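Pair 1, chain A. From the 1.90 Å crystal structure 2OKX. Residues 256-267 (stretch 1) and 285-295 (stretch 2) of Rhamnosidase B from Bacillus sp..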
# COMPACT_ATOMS: atom_id res chain seq x y z
N GLY A 256 18.50 33.78 -22.42
CA GLY A 256 18.49 33.56 -20.98
C GLY A 256 18.78 32.13 -20.56
O GLY A 256 18.88 31.24 -21.40
N VAL A 257 18.93 31.92 -19.26
CA VAL A 257 19.21 30.59 -18.71
C VAL A 257 17.89 29.89 -18.39
O VAL A 257 17.00 30.48 -17.77
CB VAL A 257 20.05 30.67 -17.42
CG1 VAL A 257 20.28 29.27 -16.86
CG2 VAL A 257 21.39 31.34 -17.71
N VAL A 258 17.78 28.64 -18.82
CA VAL A 258 16.57 27.86 -18.56
C VAL A 258 16.98 26.61 -17.79
O VAL A 258 18.01 26.00 -18.06
CB VAL A 258 15.89 27.43 -19.88
CG1 VAL A 258 14.62 26.66 -19.59
CG2 VAL A 258 15.58 28.66 -20.73
N THR A 259 16.17 26.24 -16.80
CA THR A 259 16.47 25.06 -16.01
C THR A 259 15.43 23.98 -16.24
O THR A 259 14.24 24.21 -16.07
CB THR A 259 16.52 25.39 -14.50
OG1 THR A 259 17.49 26.42 -14.26
CG2 THR A 259 16.90 24.15 -13.69
N LEU A 260 15.90 22.80 -16.64
CA LEU A 260 15.00 21.67 -16.85
C LEU A 260 15.04 20.87 -15.56
O LEU A 260 16.13 20.55 -15.07
CB LEU A 260 15.47 20.80 -18.01
CG LEU A 260 15.65 21.46 -19.38
CD1 LEU A 260 16.09 20.40 -20.39
CD2 LEU A 260 14.35 22.13 -19.82
N GLY A 261 13.87 20.57 -15.01
CA GLY A 261 13.81 19.81 -13.78
C GLY A 261 13.12 18.48 -13.93
O GLY A 261 12.12 18.36 -14.64
N PHE A 262 13.67 17.47 -13.27
CA PHE A 262 13.11 16.13 -13.32
C PHE A 262 12.96 15.63 -11.88
O PHE A 262 13.86 14.98 -11.34
CB PHE A 262 14.03 15.21 -14.13
CG PHE A 262 14.09 15.58 -15.59
CD1 PHE A 262 13.12 15.13 -16.47
CD2 PHE A 262 15.10 16.41 -16.06
CE1 PHE A 262 13.14 15.52 -17.82
CE2 PHE A 262 15.13 16.81 -17.40
CZ PHE A 262 14.15 16.36 -18.28
N PRO A 263 11.81 15.94 -11.25
CA PRO A 263 11.50 15.55 -9.88
C PRO A 263 11.79 14.08 -9.60
O PRO A 263 12.24 13.72 -8.51
CB PRO A 263 10.02 15.87 -9.76
CG PRO A 263 9.87 17.06 -10.65
CD PRO A 263 10.66 16.63 -11.87
N THR A 264 11.51 13.23 -10.59
CA THR A 264 11.72 11.80 -10.44
C THR A 264 12.83 11.26 -11.34
O THR A 264 12.94 10.05 -11.54
CB THR A 264 10.41 11.02 -10.69
OG1 THR A 264 9.82 11.44 -11.93
CG2 THR A 264 9.43 11.29 -9.57
N GLY A 265 13.63 12.17 -11.89
CA GLY A 265 14.74 11.78 -12.74
C GLY A 265 14.41 11.54 -14.20
O GLY A 265 13.24 11.61 -14.61
N VAL A 266 15.43 11.24 -14.99
CA VAL A 266 15.28 10.97 -16.42
C VAL A 266 15.19 9.46 -16.63
O VAL A 266 16.14 8.73 -16.35
CB VAL A 266 16.47 11.51 -17.23
CG1 VAL A 266 16.29 11.20 -18.70
CG2 VAL A 266 16.61 13.01 -17.01
N ARG A 267 14.05 9.00 -17.13
CA ARG A 267 13.81 7.57 -17.38
C ARG A 267 14.80 6.92 -18.32
O ARG A 267 15.26 5.81 -18.06
CB ARG A 267 12.40 7.36 -17.94
CG ARG A 267 11.33 7.29 -16.90
CD ARG A 267 9.96 7.06 -17.50
NE ARG A 267 8.99 6.85 -16.44
CZ ARG A 267 8.90 5.74 -15.72
NH1 ARG A 267 9.71 4.72 -15.95
NH2 ARG A 267 8.00 5.65 -14.75
N GLN A 285 19.95 12.24 -6.34
CA GLN A 285 19.23 11.09 -6.86
C GLN A 285 17.97 10.84 -6.04
O GLN A 285 18.01 10.88 -4.82
CB GLN A 285 20.14 9.85 -6.83
CG GLN A 285 19.49 8.58 -7.34
CD GLN A 285 20.45 7.41 -7.33
OE1 GLN A 285 21.02 7.08 -6.29
NE2 GLN A 285 20.64 6.79 -8.49
N PRO A 286 16.85 10.55 -6.71
CA PRO A 286 16.68 10.41 -8.17
C PRO A 286 16.42 11.70 -8.94
O PRO A 286 16.20 11.66 -10.15
CB PRO A 286 15.50 9.46 -8.26
CG PRO A 286 14.62 9.99 -7.16
CD PRO A 286 15.60 10.22 -6.01
N GLU A 287 16.43 12.84 -8.26
CA GLU A 287 16.17 14.11 -8.95
C GLU A 287 17.31 14.53 -9.86
O GLU A 287 18.46 14.15 -9.66
CB GLU A 287 15.94 15.24 -7.94
CG GLU A 287 14.92 14.94 -6.86
CD GLU A 287 14.79 16.08 -5.86
OE1 GLU A 287 14.19 15.86 -4.79
OE2 GLU A 287 15.29 17.19 -6.16
N ARG A 288 16.99 15.31 -10.88
CA ARG A 288 18.01 15.81 -11.79
C ARG A 288 17.56 17.13 -12.39
O ARG A 288 16.39 17.31 -12.73
CB ARG A 288 18.30 14.80 -12.91
CG ARG A 288 19.43 15.25 -13.82
CD ARG A 288 19.81 14.20 -14.86
NE ARG A 288 20.46 13.03 -14.26
CZ ARG A 288 20.99 12.04 -14.96
NH1 ARG A 288 20.96 12.08 -16.29
NH2 ARG A 288 21.56 11.01 -14.34
N TYR A 289 18.51 18.06 -12.48
CA TYR A 289 18.24 19.38 -13.05
C TYR A 289 19.34 19.74 -14.05
O TYR A 289 20.52 19.52 -13.80
CB TYR A 289 18.19 20.45 -11.95
CG TYR A 289 17.23 20.11 -10.83
CD1 TYR A 289 17.63 19.27 -9.78
CD2 TYR A 289 15.92 20.56 -10.85
CE1 TYR A 289 16.74 18.89 -8.79
CE2 TYR A 289 15.01 20.19 -9.86
CZ TYR A 289 15.43 19.35 -8.83
OH TYR A 289 14.53 18.95 -7.87
N TYR A 290 18.93 20.29 -15.19
CA TYR A 290 19.89 20.70 -16.22
C TYR A 290 19.84 22.21 -16.37
O TYR A 290 18.77 22.81 -16.33
CB TYR A 290 19.55 20.07 -17.58
CG TYR A 290 19.71 18.58 -17.67
CD1 TYR A 290 18.75 17.71 -17.14
CD2 TYR A 290 20.81 18.02 -18.33
CE1 TYR A 290 18.89 16.32 -17.28
CE2 TYR A 290 20.95 16.65 -18.47
CZ TYR A 290 19.99 15.80 -17.94
OH TYR A 290 20.14 14.44 -18.10
N SER A 291 21.01 22.81 -16.54
CA SER A 291 21.11 24.25 -16.73
C SER A 291 21.37 24.49 -18.21
O SER A 291 22.30 23.92 -18.77
CB SER A 291 22.26 24.82 -15.89
OG SER A 291 22.29 26.24 -15.98
N LEU A 292 20.55 25.33 -18.84
CA LEU A 292 20.71 25.61 -20.26
C LEU A 292 20.92 27.10 -20.49
O LEU A 292 20.08 27.92 -20.14
CB LEU A 292 19.47 25.16 -21.03
CG LEU A 292 18.93 23.75 -20.77
CD1 LEU A 292 17.70 23.51 -21.63
CD2 LEU A 292 20.00 22.71 -21.07
N ASN A 293 22.06 27.44 -21.10
CA ASN A 293 22.37 28.83 -21.41
C ASN A 293 22.00 29.01 -22.87
O ASN A 293 22.83 28.82 -23.76
CB ASN A 293 23.86 29.09 -21.18
CG ASN A 293 24.23 30.55 -21.34
OD1 ASN A 293 23.56 31.43 -20.81
ND2 ASN A 293 25.32 30.81 -22.05
N LEU A 294 20.75 29.38 -23.11
CA LEU A 294 20.23 29.53 -24.47
C LEU A 294 20.15 30.97 -24.98
O LEU A 294 20.22 31.93 -24.21
CB LEU A 294 18.84 28.90 -24.55
CG LEU A 294 18.70 27.48 -23.99
CD1 LEU A 294 17.24 27.07 -24.03
CD2 LEU A 294 19.56 26.52 -24.79
N ALA A 295 19.99 31.08 -26.29
CA ALA A 295 19.85 32.37 -26.95
C ALA A 295 18.38 32.43 -27.36
O ALA A 295 17.72 31.39 -27.41
CB ALA A 295 20.74 32.44 -28.18
O HOH W 1 20.06 26.51 -14.19

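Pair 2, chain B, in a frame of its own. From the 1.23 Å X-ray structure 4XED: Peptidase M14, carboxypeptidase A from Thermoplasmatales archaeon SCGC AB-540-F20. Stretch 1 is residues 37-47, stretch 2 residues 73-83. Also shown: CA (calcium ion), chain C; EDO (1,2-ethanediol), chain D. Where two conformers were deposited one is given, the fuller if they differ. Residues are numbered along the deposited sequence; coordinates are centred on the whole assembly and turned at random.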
# COMPACT_ATOMS: atom_id res chain seq x y z
N ASN B 37 13.97 -2.62 -8.70
CA ASN B 37 13.15 -3.30 -7.73
C ASN B 37 12.80 -2.36 -6.60
O ASN B 37 13.56 -1.41 -6.30
CB ASN B 37 13.89 -4.50 -7.15
CG ASN B 37 14.05 -5.63 -8.12
OD1 ASN B 37 13.41 -5.71 -9.17
ND2 ASN B 37 14.93 -6.55 -7.77
N ILE B 38 11.64 -2.57 -6.00
CA ILE B 38 11.19 -1.70 -4.89
C ILE B 38 10.57 -2.49 -3.74
O ILE B 38 10.10 -3.62 -3.90
CB ILE B 38 10.18 -0.57 -5.33
CG1 ILE B 38 8.74 -1.08 -5.60
CG2 ILE B 38 10.72 0.20 -6.53
CD1 ILE B 38 8.57 -1.91 -6.84
N THR B 39 10.55 -1.86 -2.56
CA THR B 39 9.85 -2.36 -1.40
C THR B 39 8.73 -1.38 -1.07
O THR B 39 8.82 -0.20 -1.41
CB THR B 39 10.76 -2.56 -0.16
OG1 THR B 39 11.47 -1.36 0.13
CG2 THR B 39 11.73 -3.72 -0.40
N TYR B 40 7.67 -1.86 -0.42
CA TYR B 40 6.52 -1.06 -0.06
C TYR B 40 6.40 -0.90 1.45
O TYR B 40 6.66 -1.84 2.20
CB TYR B 40 5.23 -1.70 -0.58
CG TYR B 40 5.10 -1.75 -2.09
CD1 TYR B 40 4.54 -0.69 -2.80
CD2 TYR B 40 5.52 -2.86 -2.80
CE1 TYR B 40 4.40 -0.73 -4.18
CE2 TYR B 40 5.40 -2.92 -4.19
CZ TYR B 40 4.83 -1.85 -4.87
OH TYR B 40 4.68 -1.82 -6.24
N TYR B 41 5.96 0.28 1.87
CA TYR B 41 5.61 0.57 3.26
C TYR B 41 4.12 0.88 3.23
O TYR B 41 3.70 1.83 2.58
CB TYR B 41 6.43 1.72 3.84
CG TYR B 41 6.23 1.93 5.30
CD1 TYR B 41 5.05 2.46 5.80
CD2 TYR B 41 7.24 1.62 6.21
CE1 TYR B 41 4.86 2.66 7.13
CE2 TYR B 41 7.06 1.82 7.58
CZ TYR B 41 5.85 2.35 8.03
OH TYR B 41 5.61 2.59 9.36
N ILE B 42 3.32 0.02 3.86
CA ILE B 42 1.87 0.14 3.88
C ILE B 42 1.41 0.44 5.31
O ILE B 42 1.81 -0.24 6.26
CB ILE B 42 1.23 -1.16 3.39
CG1 ILE B 42 1.66 -1.45 1.94
CG2 ILE B 42 -0.29 -1.14 3.56
CD1 ILE B 42 1.33 -2.84 1.49
N GLU B 43 0.52 1.43 5.44
CA GLU B 43 -0.24 1.71 6.66
C GLU B 43 -1.67 1.28 6.42
O GLU B 43 -2.29 1.69 5.44
CB GLU B 43 -0.23 3.20 6.98
CG GLU B 43 1.10 3.77 7.32
CD GLU B 43 1.06 5.27 7.51
OE1 GLU B 43 0.05 5.92 7.12
OE2 GLU B 43 2.03 5.81 8.07
N TRP B 44 -2.22 0.44 7.29
CA TRP B 44 -3.62 0.05 7.15
C TRP B 44 -4.59 1.05 7.81
O TRP B 44 -5.82 0.89 7.73
CB TRP B 44 -3.85 -1.35 7.74
CG TRP B 44 -3.14 -2.43 6.98
CD1 TRP B 44 -2.08 -3.17 7.39
CD2 TRP B 44 -3.44 -2.89 5.66
NE1 TRP B 44 -1.70 -4.07 6.42
CE2 TRP B 44 -2.52 -3.91 5.34
CE3 TRP B 44 -4.42 -2.54 4.70
CZ2 TRP B 44 -2.57 -4.61 4.12
CZ3 TRP B 44 -4.45 -3.21 3.49
CH2 TRP B 44 -3.53 -4.22 3.21
N GLY B 45 -4.05 2.08 8.46
CA GLY B 45 -4.84 3.15 9.04
C GLY B 45 -5.29 2.91 10.47
O GLY B 45 -5.91 3.79 11.07
N ASP B 46 -4.99 1.73 11.00
CA ASP B 46 -5.43 1.28 12.31
C ASP B 46 -4.25 1.02 13.24
O ASP B 46 -4.44 0.46 14.30
CB ASP B 46 -6.27 0.01 12.17
CG ASP B 46 -5.56 -1.11 11.44
OD1 ASP B 46 -4.38 -0.95 11.07
OD2 ASP B 46 -6.21 -2.18 11.27
N GLY B 47 -3.06 1.45 12.83
CA GLY B 47 -1.82 1.21 13.58
C GLY B 47 -0.97 0.07 13.04
O GLY B 47 0.21 0.01 13.34
N THR B 73 -13.27 5.00 9.98
CA THR B 73 -12.83 5.31 8.65
C THR B 73 -11.31 5.26 8.67
O THR B 73 -10.67 5.97 9.45
CB THR B 73 -13.32 6.71 8.25
OG1 THR B 73 -14.75 6.75 8.25
CG2 THR B 73 -12.82 7.10 6.89
N TYR B 74 -10.72 4.42 7.81
CA TYR B 74 -9.30 4.10 7.85
C TYR B 74 -8.62 4.59 6.58
O TYR B 74 -9.06 4.28 5.46
CB TYR B 74 -9.15 2.58 8.02
CG TYR B 74 -9.75 2.09 9.32
CD1 TYR B 74 -9.03 2.21 10.50
CD2 TYR B 74 -11.01 1.49 9.38
CE1 TYR B 74 -9.55 1.79 11.69
CE2 TYR B 74 -11.52 1.05 10.57
CZ TYR B 74 -10.78 1.20 11.71
OH TYR B 74 -11.23 0.77 12.93
N VAL B 75 -7.51 5.29 6.76
CA VAL B 75 -6.75 5.77 5.61
C VAL B 75 -5.62 4.79 5.33
O VAL B 75 -4.62 4.75 6.05
CB VAL B 75 -6.21 7.17 5.85
CG1 VAL B 75 -5.56 7.66 4.60
CG2 VAL B 75 -7.33 8.10 6.27
N VAL B 76 -5.82 3.95 4.31
CA VAL B 76 -4.79 3.02 3.89
C VAL B 76 -3.80 3.83 3.04
O VAL B 76 -4.21 4.56 2.13
CB VAL B 76 -5.38 1.88 3.07
CG1 VAL B 76 -4.31 0.97 2.53
CG2 VAL B 76 -6.40 1.11 3.90
N ARG B 77 -2.51 3.72 3.33
CA ARG B 77 -1.50 4.46 2.57
C ARG B 77 -0.37 3.53 2.19
O ARG B 77 -0.04 2.58 2.93
CB ARG B 77 -0.95 5.65 3.37
CG ARG B 77 -2.02 6.58 3.90
CD ARG B 77 -1.42 7.95 4.20
NE ARG B 77 -0.37 7.88 5.20
CZ ARG B 77 0.44 8.89 5.50
NH1 ARG B 77 0.32 10.07 4.89
NH2 ARG B 77 1.34 8.73 6.43
N ALA B 78 0.23 3.80 1.03
CA ALA B 78 1.39 3.04 0.60
C ALA B 78 2.40 3.95 -0.06
O ALA B 78 2.07 4.80 -0.87
CB ALA B 78 0.99 1.94 -0.36
N LYS B 79 3.67 3.75 0.31
CA LYS B 79 4.81 4.39 -0.37
C LYS B 79 5.80 3.29 -0.76
O LYS B 79 5.67 2.15 -0.30
CB LYS B 79 5.46 5.48 0.49
CG LYS B 79 6.08 4.97 1.77
CD LYS B 79 6.76 6.08 2.57
CE LYS B 79 7.13 5.56 3.99
NZ LYS B 79 7.99 6.57 4.72
N ALA B 80 6.74 3.63 -1.63
CA ALA B 80 7.68 2.64 -2.11
C ALA B 80 9.08 3.26 -2.09
O ALA B 80 9.25 4.48 -2.21
CB ALA B 80 7.34 2.20 -3.51
N LYS B 81 10.11 2.43 -1.98
CA LYS B 81 11.47 2.91 -2.12
C LYS B 81 12.24 1.92 -2.96
O LYS B 81 11.99 0.72 -2.95
CB LYS B 81 12.15 3.13 -0.78
CG LYS B 81 12.58 1.87 -0.07
CD LYS B 81 13.18 2.20 1.30
CE LYS B 81 13.48 0.93 2.04
NZ LYS B 81 14.14 1.21 3.35
N ASP B 82 13.16 2.44 -3.74
CA ASP B 82 13.97 1.56 -4.54
C ASP B 82 15.16 0.99 -3.76
O ASP B 82 15.27 1.18 -2.58
CB ASP B 82 14.39 2.27 -5.84
CG ASP B 82 15.26 3.50 -5.63
OD1 ASP B 82 15.84 3.71 -4.56
OD2 ASP B 82 15.40 4.26 -6.62
N ILE B 83 16.05 0.27 -4.46
CA ILE B 83 17.16 -0.42 -3.82
C ILE B 83 18.14 0.57 -3.22
O ILE B 83 18.80 0.25 -2.23
CB ILE B 83 17.87 -1.36 -4.83
CG1 ILE B 83 16.86 -2.37 -5.38
CG2 ILE B 83 19.07 -2.06 -4.21
CD1 ILE B 83 16.01 -3.09 -4.30
CA CA C . 15.04 4.43 -8.96
C1 EDO D . 7.92 5.39 8.17
O1 EDO D . 8.81 5.32 7.06
C2 EDO D . 6.65 6.07 7.71
O2 EDO D . 5.98 6.64 8.84
O HOH W 2 13.94 -1.23 -1.26
O HOH W 3 -2.64 5.90 7.67
O HOH W 4 -6.80 5.88 9.51

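Two neighbouring antiparallel strands fix where side chains must go without dictating what they are, and these two pairs illustrate the principle. In both, the strands run at close to antiparallel, 164° in pair 1 and 151° in pair 2, with axes approaching to 4.6 Å, and 14 central residues superpose with an RMSD of 0.6 Å. The ladders are in the same register. Val A258 and Leu A292 match Thr B39 and Lys B81, Leu A260 and Tyr A290 match Tyr B41 and Lys B79, and Phe A262 and Arg A288 match Glu B43 and Arg B77. Each of these couples exchanges two backbone hydrogen bonds: Leu A260 N to Tyr A290 O is 2.9 Å and Tyr A290 N to Leu A260 O 2.8 Å, while Tyr B41 N to Lys B79 O is 2.9 Å and Lys B79 N to Tyr B41 O 3.0 Å. Between them lie the non-hydrogen-bonded couples, where CA-H...O contacts help fill the gap, as at Thr A259 CA to Tyr A290 O (3.2 Å) and Tyr B40 CA to Lys B79 O (3.3 Å).

The hydrogen-bonded couples place their side chains on one face, and here the solutions diverge. Pair 1 makes this face largely apolar: Leu A260 CG lies 3.7 Å from Leu A292 CD1, and Phe A262 CE2 lies 3.7 Å from Tyr A290 CD1, the two rings meeting rim to rim with planes at 83°. Arg A288 joins in through its NH1, which donates to Tyr A290 OH at 3.1 Å. Pair 2 keeps the arginine but puts Glu B43 where pair 1 has Phe A262. A salt bridge results, with Arg B77 NE 2.8 Å from Glu B43 OE1. At the next couple, the aliphatic part of Lys B79 packs beside Tyr B41, CG to CB 3.9 Å, and its NZ reaches over the ring at a distance that allows at most a weak attraction. That NZ also donates to O1 of 1,2-ethanediol, 2.8 Å away.

The opposite face reverses the chemistry. In pair 1 Thr A259 and Ser A291 share a water, at 2.6 Å from Thr A259 OG1 and 2.9 Å from Ser A291 OG. The matching Tyr B40 and Ala B80 are buried and touch through carbon, CD1 to CB at 4.1 Å. At the next couple, bulk changes strands: Gly A261 leaves room for the ring of Tyr A289, whose CD2 is 3.7 Å from Gly A261 CA, whereas Ile B42 supplies the bulk opposite the small Ala B78, CG1 to CB at 4.2 Å.

Beyond the strand of stretch 1, Pro A263 matches Trp B44. Both point away from the partner stretch, yet the indole still reaches Val B76, CE3 to CG1 at 4.1 Å. Thus one hydrogen-bonding scaffold accommodates apolar packing, a salt bridge or a shared water, made either straight across a couple, as by Glu B43 and Arg B77, or diagonally, as by Phe A262 and Tyr A290.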